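PDB 5ZRU: alpha-1,3-glucanase from Bacillus circulans, which hydrolyses alpha-1,3-glucan, with this chain being the catalytic unit of a longer, probably carbohydrate-binding enzyme. Local coordinates for residues T111-W116 with N285-S290; F137-W142 with I346-A351. One frame throughout, in Å; residues are numbered along the deposited sequence.

Going from the N terminus, the chain first lays down 111-116 and 137-142 in the all-beta D1 region, then runs into the D2 beta-helix, where 285-290 and 346-351 come back to meet them. Interaction 1 closes a loop with 168 residues between its segments, interaction 2 one with 203. The segments alternate along the chain, so the closures cross rather than nest. Both fasten D1 to D2, with their centres about 9 Å apart. They also touch directly: Tyr114 CB lies 3.6 Å from Asp138 OD2, and Leu288 CD2 packs 3.8 Å from Leu350 CD1. One polyether chain from the crystal runs past both contacts.

Interaction 1. Residues T111-W116 with N285-S290; sequences TSYYSW and NSNLRS. With CA (calcium ion), chain I; PE5 (3,6,9,12,15,18,21,24-octaoxahexacosan-1-ol), chain C.
Tyr113 OH gives its proton to Asn287 O at 2.7 Å, approaching from above the carbonyl plane, 55° out of it. CG of the tyrosine stands anti to the backbone N (chi1 174°), and the far end of the ring comes near 285-290. Arg289 CB lies over one face of the ring, a CH-pi contact 4.0 Å from the Tyr113 centroid, and Arg289 CD comes within 3.5 Å of Tyr113 CE1. Tyr114 and Asn285 meet tip to tip, with Asn285 ND2 donating to Tyr114 OH at 2.9 Å. That hydroxyl lies close to the amide plane, while ring and amide are turned 60° against each other. ND2 also bonds Gln258 OE1 and Asn285 OD1 bonds His318 ND1, which fixes the amide's rotation. A calcium ion sits at the other end, held by Ser115 O (2.3 Å), Trp116 O (2.4 Å) and five waters. One of these waters donates to Tyr113 O and accepts from Arg289 NE; another donates to both Tyr114 O and Arg289 O. The metal thus ties the loops together through water. The guanidinium of Arg289 has its main polar partner in Gly89. The contact joins the loop between strands 103-111 and 117-119 of D1 to the loop leaving beta-helix strand 277-285.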
loop_
_atom_site.group_PDB
_atom_site.type_symbol
_atom_site.label_atom_id
_atom_site.label_comp_id
_atom_site.label_asym_id
_atom_site.label_seq_id
_atom_site.Cartn_x
_atom_site.Cartn_y
_atom_site.Cartn_z
ATOM N N THR A 111 18.506 6.120 1.395
ATOM C CA THR A 111 18.500 6.230 2.850
ATOM C C THR A 111 17.621 5.129 3.427
ATOM O O THR A 111 16.676 4.665 2.774
ATOM C CB THR A 111 18.017 7.616 3.320
ATOM O OG1 THR A 111 18.109 7.704 4.752
ATOM C CG2 THR A 111 16.563 7.856 2.905
ATOM N N SER A 112 17.947 4.701 4.652
ATOM C CA SER A 112 17.053 3.834 5.415
ATOM C C SER A 112 16.251 4.617 6.444
ATOM O O SER A 112 15.585 4.007 7.285
ATOM C CB SER A 112 17.828 2.687 6.088
ATOM O OG SER A 112 18.958 3.143 6.824
ATOM N N TYR A 113 16.277 5.954 6.361
ATOM C CA TYR A 113 15.538 6.818 7.286
ATOM C C TYR A 113 14.060 6.448 7.367
ATOM O O TYR A 113 13.493 6.343 8.462
ATOM C CB TYR A 113 15.681 8.280 6.852
ATOM C CG TYR A 113 14.840 9.264 7.658
ATOM C CD1 TYR A 113 15.311 9.776 8.866
ATOM C CD2 TYR A 113 13.588 9.683 7.211
ATOM C CE1 TYR A 113 14.567 10.681 9.611
ATOM C CE2 TYR A 113 12.819 10.594 7.963
ATOM C CZ TYR A 113 13.327 11.085 9.155
ATOM O OH TYR A 113 12.609 11.979 9.902
ATOM N N TYR A 114 13.406 6.293 6.208
ATOM C CA TYR A 114 11.961 6.087 6.197
ATOM C C TYR A 114 11.578 4.698 6.674
ATOM O O TYR A 114 10.549 4.526 7.344
ATOM C CB TYR A 114 11.405 6.289 4.792
ATOM C CG TYR A 114 11.749 7.613 4.195
ATOM C CD1 TYR A 114 11.087 8.770 4.588
ATOM C CD2 TYR A 114 12.725 7.706 3.210
ATOM C CE1 TYR A 114 11.407 9.999 4.018
ATOM C CE2 TYR A 114 13.044 8.913 2.637
ATOM C CZ TYR A 114 12.391 10.058 3.048
ATOM O OH TYR A 114 12.741 11.251 2.445
ATOM N N SER A 115 12.359 3.694 6.288
ATOM C CA SER A 115 12.010 2.294 6.452
ATOM C C SER A 115 12.500 1.801 7.814
ATOM O O SER A 115 12.993 2.581 8.636
ATOM C CB SER A 115 12.589 1.485 5.285
ATOM O OG SER A 115 13.981 1.773 5.104
ATOM N N TRP A 116 12.345 0.496 8.054
ATOM C CA TRP A 116 12.737 -0.234 9.264
ATOM C C TRP A 116 11.864 0.120 10.467
ATOM O O TRP A 116 11.940 1.232 11.007
ATOM C CB TRP A 116 14.224 -0.023 9.590
ATOM C CG TRP A 116 15.126 -0.655 8.564
ATOM C CD1 TRP A 116 15.530 -0.098 7.384
ATOM C CD2 TRP A 116 15.723 -1.962 8.614
ATOM N NE1 TRP A 116 16.337 -0.974 6.699
ATOM C CE2 TRP A 116 16.465 -2.127 7.425
ATOM C CE3 TRP A 116 15.700 -3.010 9.547
ATOM C CZ2 TRP A 116 17.197 -3.285 7.149
ATOM C CZ3 TRP A 116 16.422 -4.166 9.266
ATOM C CH2 TRP A 116 17.154 -4.295 8.071
ATOM N N ASN A 285 6.194 13.329 -0.639
ATOM C CA ASN A 285 7.061 12.599 0.266
ATOM C C ASN A 285 7.051 13.299 1.617
ATOM O O ASN A 285 6.834 14.511 1.699
ATOM C CB ASN A 285 8.484 12.535 -0.297
ATOM C CG ASN A 285 9.401 11.658 0.524
ATOM O OD1 ASN A 285 8.980 10.648 1.067
ATOM N ND2 ASN A 285 10.665 12.054 0.626
ATOM N N SER A 286 7.298 12.532 2.674
ATOM C CA SER A 286 7.317 13.041 4.036
ATOM C C SER A 286 8.743 13.280 4.526
ATOM O O SER A 286 9.724 13.030 3.829
ATOM C CB SER A 286 6.656 12.043 4.981
ATOM O OG SER A 286 7.592 11.002 5.229
ATOM N N ASN A 287 8.855 13.748 5.771
ATOM C CA ASN A 287 10.074 13.582 6.558
ATOM C C ASN A 287 9.780 12.747 7.802
ATOM O O ASN A 287 10.273 13.027 8.903
ATOM C CB ASN A 287 10.695 14.925 6.947
ATOM C CG ASN A 287 12.125 14.770 7.428
ATOM O OD1 ASN A 287 12.760 13.745 7.155
ATOM N ND2 ASN A 287 12.644 15.778 8.136
ATOM N N LEU A 288 8.990 11.689 7.634
ATOM C CA LEU A 288 8.413 10.950 8.750
ATOM C C LEU A 288 9.056 9.576 8.886
ATOM O O LEU A 288 9.119 8.819 7.910
ATOM C CB LEU A 288 6.899 10.800 8.557
ATOM C CG LEU A 288 6.166 10.092 9.694
ATOM C CD1 LEU A 288 6.201 10.963 10.953
ATOM C CD2 LEU A 288 4.735 9.760 9.289
ATOM N N ARG A 289 9.523 9.243 10.103
ATOM C CA ARG A 289 10.087 7.919 10.352
ATOM C C ARG A 289 9.403 7.167 11.482
ATOM O O ARG A 289 9.849 6.062 11.818
ATOM C CB ARG A 289 11.590 8.007 10.659
ATOM C CG ARG A 289 11.938 8.912 11.842
ATOM C CD ARG A 289 13.419 8.761 12.246
ATOM N NE ARG A 289 13.689 7.579 13.067
ATOM C CZ ARG A 289 13.512 7.529 14.383
ATOM N NH1 ARG A 289 13.047 8.593 15.029
ATOM N NH2 ARG A 289 13.786 6.412 15.051
ATOM N N SER A 290 8.340 7.716 12.070
ATOM C CA SER A 290 7.663 7.081 13.193
ATOM C C SER A 290 6.152 7.229 13.066
ATOM O O SER A 290 5.648 8.250 12.589
ATOM C CB SER A 290 8.129 7.685 14.532
ATOM O OG SER A 290 7.352 7.191 15.618
HETATM CA CA CA I . 13.109 3.331 10.814
HETATM C C48 PE5 C . 13.799 15.811 3.655
HETATM C C50 PE5 C . 13.609 14.349 4.075
HETATM O O1 PE5 C . 14.847 13.778 4.404
HETATM C C1 PE5 C . 14.783 12.458 4.872
HETATM C C2 PE5 C . 16.186 11.861 5.011
HETATM O O2 PE5 C . 16.786 11.764 3.751
HETATM C C3 PE5 C . 18.128 11.371 3.743
HETATM C C4 PE5 C . 18.660 11.377 2.304
HETATM O O3 PE5 C . 17.868 10.546 1.498
HETATM C C5 PE5 C . 18.284 10.381 0.169
HETATM C C6 PE5 C . 17.104 10.573 -0.794
HETATM O O4 PE5 C . 16.405 9.375 -1.021
HETATM C C7 PE5 C . 15.006 9.482 -1.084
HETATM C C8 PE5 C . 14.594 10.552 -2.099
HETATM O O5 PE5 C . 13.259 10.893 -1.895
HETATM C C9 PE5 C . 12.833 12.042 -2.577
HETATM C C10 PE5 C . 11.966 11.617 -3.754
HETATM O O6 PE5 C . 12.472 12.180 -4.927
HETATM C C11 PE5 C . 12.085 11.531 -6.102
HETATM C C12 PE5 C . 12.913 12.034 -7.277
HETATM O O7 PE5 C . 12.024 12.622 -8.174
HETATM C C13 PE5 C . 12.294 12.377 -9.524
HETATM C C14 PE5 C . 11.702 13.521 -10.344
HETATM O O8 PE5 C . 11.846 14.704 -9.610
HETATM C C15 PE5 C . 11.291 15.856 -10.189
HETATM C C16 PE5 C . 12.408 16.866 -10.486
HETATM O O52 PE5 C . 12.370 17.935 -9.581
HETATM O O HOH W 1 15.487 3.348 9.893
HETATM O O HOH W 2 14.049 5.617 10.976
HETATM O O HOH W 3 11.017 4.167 10.089
HETATM O O HOH W 4 8.265 6.336 6.375
HETATM O O HOH W 5 12.026 4.101 12.903
HETATM O O HOH W 6 14.438 2.510 12.597
#

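Interaction 2. Residues F137-W142 with I346-A351; sequences FDEVHW and IRNNLA. With PE5 (3,6,9,12,15,18,21,24-octaoxahexacosan-1-ol), chain C.
Glu139 and Arg347 form a buried salt bridge across the contact, Glu139 OE1 to Arg347 NH1 at 3.0 Å. Arg347 NH1 comes in on the syn lone pair of OE1, and OE1 sits 29° out of the guanidinium plane. The two side chains cross at about a right angle, and Arg347 CD also lies 3.3 Å from Glu139 OE1. Beside them Asn348 packs on the strand, its ND2 3.6 Å from Glu139 CB and its CG 3.3 Å from Asp138 OD1. A water donates to both Glu139 OE2 (2.8 Å) and Asn348 OD1 (2.9 Å). In the next shell, Arg371 makes a salt bridge with Glu139 OE2, Ser369 holds Arg347 NE, and Asn372 and Glu317 bond the Asn348 amide. Asp138 OD1 pairs with His318 NE2 and accepts a weak bond from its neighbour's backbone N. An alanine at Glu139 would probably leave Arg347 and Arg371 without their shared buried counter-charge and the bridging water without one of its acceptors. Asn348 takes a left-handed backbone conformation as the chain leaves beta-helix strand 345-347, and its bond to Asn372 runs to the next coil. The chemistry implies a buried polar seam in which one D1 carboxylate is shared by arginines of adjacent coils, an arrangement likely to keep Glu139 ionised.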
loop_
_atom_site.group_PDB
_atom_site.type_symbol
_atom_site.label_atom_id
_atom_site.label_comp_id
_atom_site.label_asym_id
_atom_site.label_seq_id
_atom_site.Cartn_x
_atom_site.Cartn_y
_atom_site.Cartn_z
ATOM N N PHE A 137 12.385 -3.027 3.126
ATOM C CA PHE A 137 12.549 -2.516 1.774
ATOM C C PHE A 137 11.886 -1.147 1.628
ATOM O O PHE A 137 10.986 -0.774 2.387
ATOM C CB PHE A 137 11.992 -3.505 0.737
ATOM C CG PHE A 137 12.889 -4.695 0.489
ATOM C CD1 PHE A 137 12.860 -5.798 1.339
ATOM C CD2 PHE A 137 13.772 -4.701 -0.586
ATOM C CE1 PHE A 137 13.698 -6.897 1.120
ATOM C CE2 PHE A 137 14.624 -5.792 -0.817
ATOM C CZ PHE A 137 14.586 -6.892 0.030
ATOM N N ASP A 138 12.368 -0.393 0.643
ATOM C CA ASP A 138 11.871 0.944 0.345
ATOM C C ASP A 138 12.041 1.166 -1.152
ATOM O O ASP A 138 12.573 0.310 -1.860
ATOM C CB ASP A 138 12.620 2.010 1.165
ATOM C CG ASP A 138 11.825 3.312 1.322
ATOM O OD1 ASP A 138 10.704 3.421 0.783
ATOM O OD2 ASP A 138 12.327 4.237 1.991
ATOM N N GLU A 139 11.609 2.330 -1.640
ATOM C CA GLU A 139 11.739 2.640 -3.058
ATOM C C GLU A 139 12.329 4.028 -3.244
ATOM O O GLU A 139 12.233 4.887 -2.360
ATOM C CB GLU A 139 10.384 2.550 -3.785
ATOM C CG GLU A 139 9.846 1.132 -3.828
ATOM C CD GLU A 139 8.566 1.009 -4.624
ATOM O OE1 GLU A 139 8.107 2.008 -5.211
ATOM O OE2 GLU A 139 8.010 -0.093 -4.639
ATOM N N VAL A 140 12.979 4.216 -4.394
ATOM C CA VAL A 140 13.345 5.532 -4.904
ATOM C C VAL A 140 13.004 5.528 -6.384
ATOM O O VAL A 140 12.823 4.471 -6.992
ATOM C CB VAL A 140 14.838 5.896 -4.703
ATOM C CG1 VAL A 140 15.149 6.116 -3.224
ATOM C CG2 VAL A 140 15.747 4.814 -5.287
ATOM N N HIS A 141 12.890 6.721 -6.963
ATOM C CA HIS A 141 12.712 6.811 -8.407
ATOM C C HIS A 141 13.527 7.977 -8.941
ATOM O O HIS A 141 13.870 8.908 -8.211
ATOM C CB HIS A 141 11.225 6.925 -8.807
ATOM C CG HIS A 141 10.540 8.176 -8.337
ATOM N ND1 HIS A 141 10.048 8.324 -7.056
ATOM C CD2 HIS A 141 10.218 9.318 -8.997
ATOM C CE1 HIS A 141 9.474 9.510 -6.940
ATOM N NE2 HIS A 141 9.568 10.135 -8.102
ATOM N N TRP A 142 13.864 7.900 -10.227
ATOM C CA TRP A 142 14.642 8.952 -10.871
ATOM C C TRP A 142 14.346 8.914 -12.362
ATOM O O TRP A 142 13.782 7.947 -12.874
ATOM C CB TRP A 142 16.146 8.789 -10.603
ATOM C CG TRP A 142 16.746 7.527 -11.203
ATOM C CD1 TRP A 142 17.277 7.389 -12.454
ATOM C CD2 TRP A 142 16.868 6.243 -10.574
ATOM N NE1 TRP A 142 17.722 6.103 -12.645
ATOM C CE2 TRP A 142 17.490 5.379 -11.504
ATOM C CE3 TRP A 142 16.523 5.743 -9.311
ATOM C CZ2 TRP A 142 17.763 4.045 -11.217
ATOM C CZ3 TRP A 142 16.795 4.411 -9.025
ATOM C CH2 TRP A 142 17.419 3.578 -9.972
ATOM N N ILE A 346 0.583 4.305 -3.998
ATOM C CA ILE A 346 0.469 4.591 -2.576
ATOM C C ILE A 346 1.334 3.543 -1.898
ATOM O O ILE A 346 0.942 2.374 -1.802
ATOM C CB ILE A 346 -0.986 4.542 -2.097
ATOM C CG1 ILE A 346 -1.843 5.504 -2.935
ATOM C CG2 ILE A 346 -1.067 4.875 -0.602
ATOM C CD1 ILE A 346 -3.367 5.222 -2.886
ATOM N N ARG A 347 2.542 3.932 -1.490
ATOM C CA ARG A 347 3.577 2.943 -1.211
ATOM C C ARG A 347 4.415 3.348 -0.013
ATOM O O ARG A 347 4.554 4.532 0.296
ATOM C CB ARG A 347 4.510 2.747 -2.417
ATOM C CG ARG A 347 3.795 2.393 -3.731
ATOM C CD ARG A 347 4.831 2.137 -4.830
ATOM N NE ARG A 347 4.224 1.751 -6.108
ATOM C CZ ARG A 347 4.819 1.921 -7.283
ATOM N NH1 ARG A 347 6.034 2.473 -7.322
ATOM N NH2 ARG A 347 4.211 1.549 -8.418
ATOM N N ASN A 348 4.974 2.345 0.667
ATOM C CA ASN A 348 6.003 2.585 1.684
ATOM C C ASN A 348 5.515 3.522 2.785
ATOM O O ASN A 348 6.266 4.362 3.281
ATOM C CB ASN A 348 7.274 3.146 1.037
ATOM C CG ASN A 348 7.688 2.372 -0.171
ATOM O OD1 ASN A 348 7.881 1.157 -0.105
ATOM N ND2 ASN A 348 7.818 3.065 -1.304
ATOM N N ASN A 349 4.256 3.382 3.181
ATOM C CA ASN A 349 3.752 4.116 4.328
ATOM C C ASN A 349 3.838 3.242 5.578
ATOM O O ASN A 349 3.878 2.004 5.502
ATOM C CB ASN A 349 2.315 4.584 4.084
ATOM C CG ASN A 349 2.195 5.445 2.839
ATOM O OD1 ASN A 349 2.583 6.620 2.846
ATOM N ND2 ASN A 349 1.670 4.859 1.750
ATOM N N LEU A 350 3.905 3.914 6.735
ATOM C CA LEU A 350 4.135 3.236 8.011
ATOM C C LEU A 350 2.911 2.473 8.503
ATOM O O LEU A 350 3.044 1.613 9.381
ATOM C CB LEU A 350 4.570 4.258 9.070
ATOM C CG LEU A 350 5.963 4.843 8.825
ATOM C CD1 LEU A 350 6.123 6.201 9.472
ATOM C CD2 LEU A 350 7.055 3.877 9.333
ATOM N N ALA A 351 1.732 2.760 7.952
ATOM C CA ALA A 351 0.499 2.058 8.306
ATOM C C ALA A 351 -0.372 1.909 7.057
ATOM O O ALA A 351 0.158 1.593 5.993
ATOM C CB ALA A 351 -0.247 2.795 9.426
HETATM C C48 PE5 C . 13.799 15.811 3.655
HETATM C C50 PE5 C . 13.609 14.349 4.075
HETATM O O1 PE5 C . 14.847 13.778 4.404
HETATM C C1 PE5 C . 14.783 12.458 4.872
HETATM C C2 PE5 C . 16.186 11.861 5.011
HETATM O O2 PE5 C . 16.786 11.764 3.751
HETATM C C3 PE5 C . 18.128 11.371 3.743
HETATM C C4 PE5 C . 18.660 11.377 2.304
HETATM O O3 PE5 C . 17.868 10.546 1.498
HETATM C C5 PE5 C . 18.284 10.381 0.169
HETATM C C6 PE5 C . 17.104 10.573 -0.794
HETATM O O4 PE5 C . 16.405 9.375 -1.021
HETATM C C7 PE5 C . 15.006 9.482 -1.084
HETATM C C8 PE5 C . 14.594 10.552 -2.099
HETATM O O5 PE5 C . 13.259 10.893 -1.895
HETATM C C9 PE5 C . 12.833 12.042 -2.577
HETATM C C10 PE5 C . 11.966 11.617 -3.754
HETATM O O6 PE5 C . 12.472 12.180 -4.927
HETATM C C11 PE5 C . 12.085 11.531 -6.102
HETATM C C12 PE5 C . 12.913 12.034 -7.277
HETATM O O7 PE5 C . 12.024 12.622 -8.174
HETATM C C13 PE5 C . 12.294 12.377 -9.524
HETATM C C14 PE5 C . 11.702 13.521 -10.344
HETATM O O8 PE5 C . 11.846 14.704 -9.610
HETATM C C15 PE5 C . 11.291 15.856 -10.189
HETATM C C16 PE5 C . 12.408 16.866 -10.486
HETATM O O52 PE5 C . 12.370 17.935 -9.581
HETATM O O HOH W 7 8.170 -1.019 -1.979
#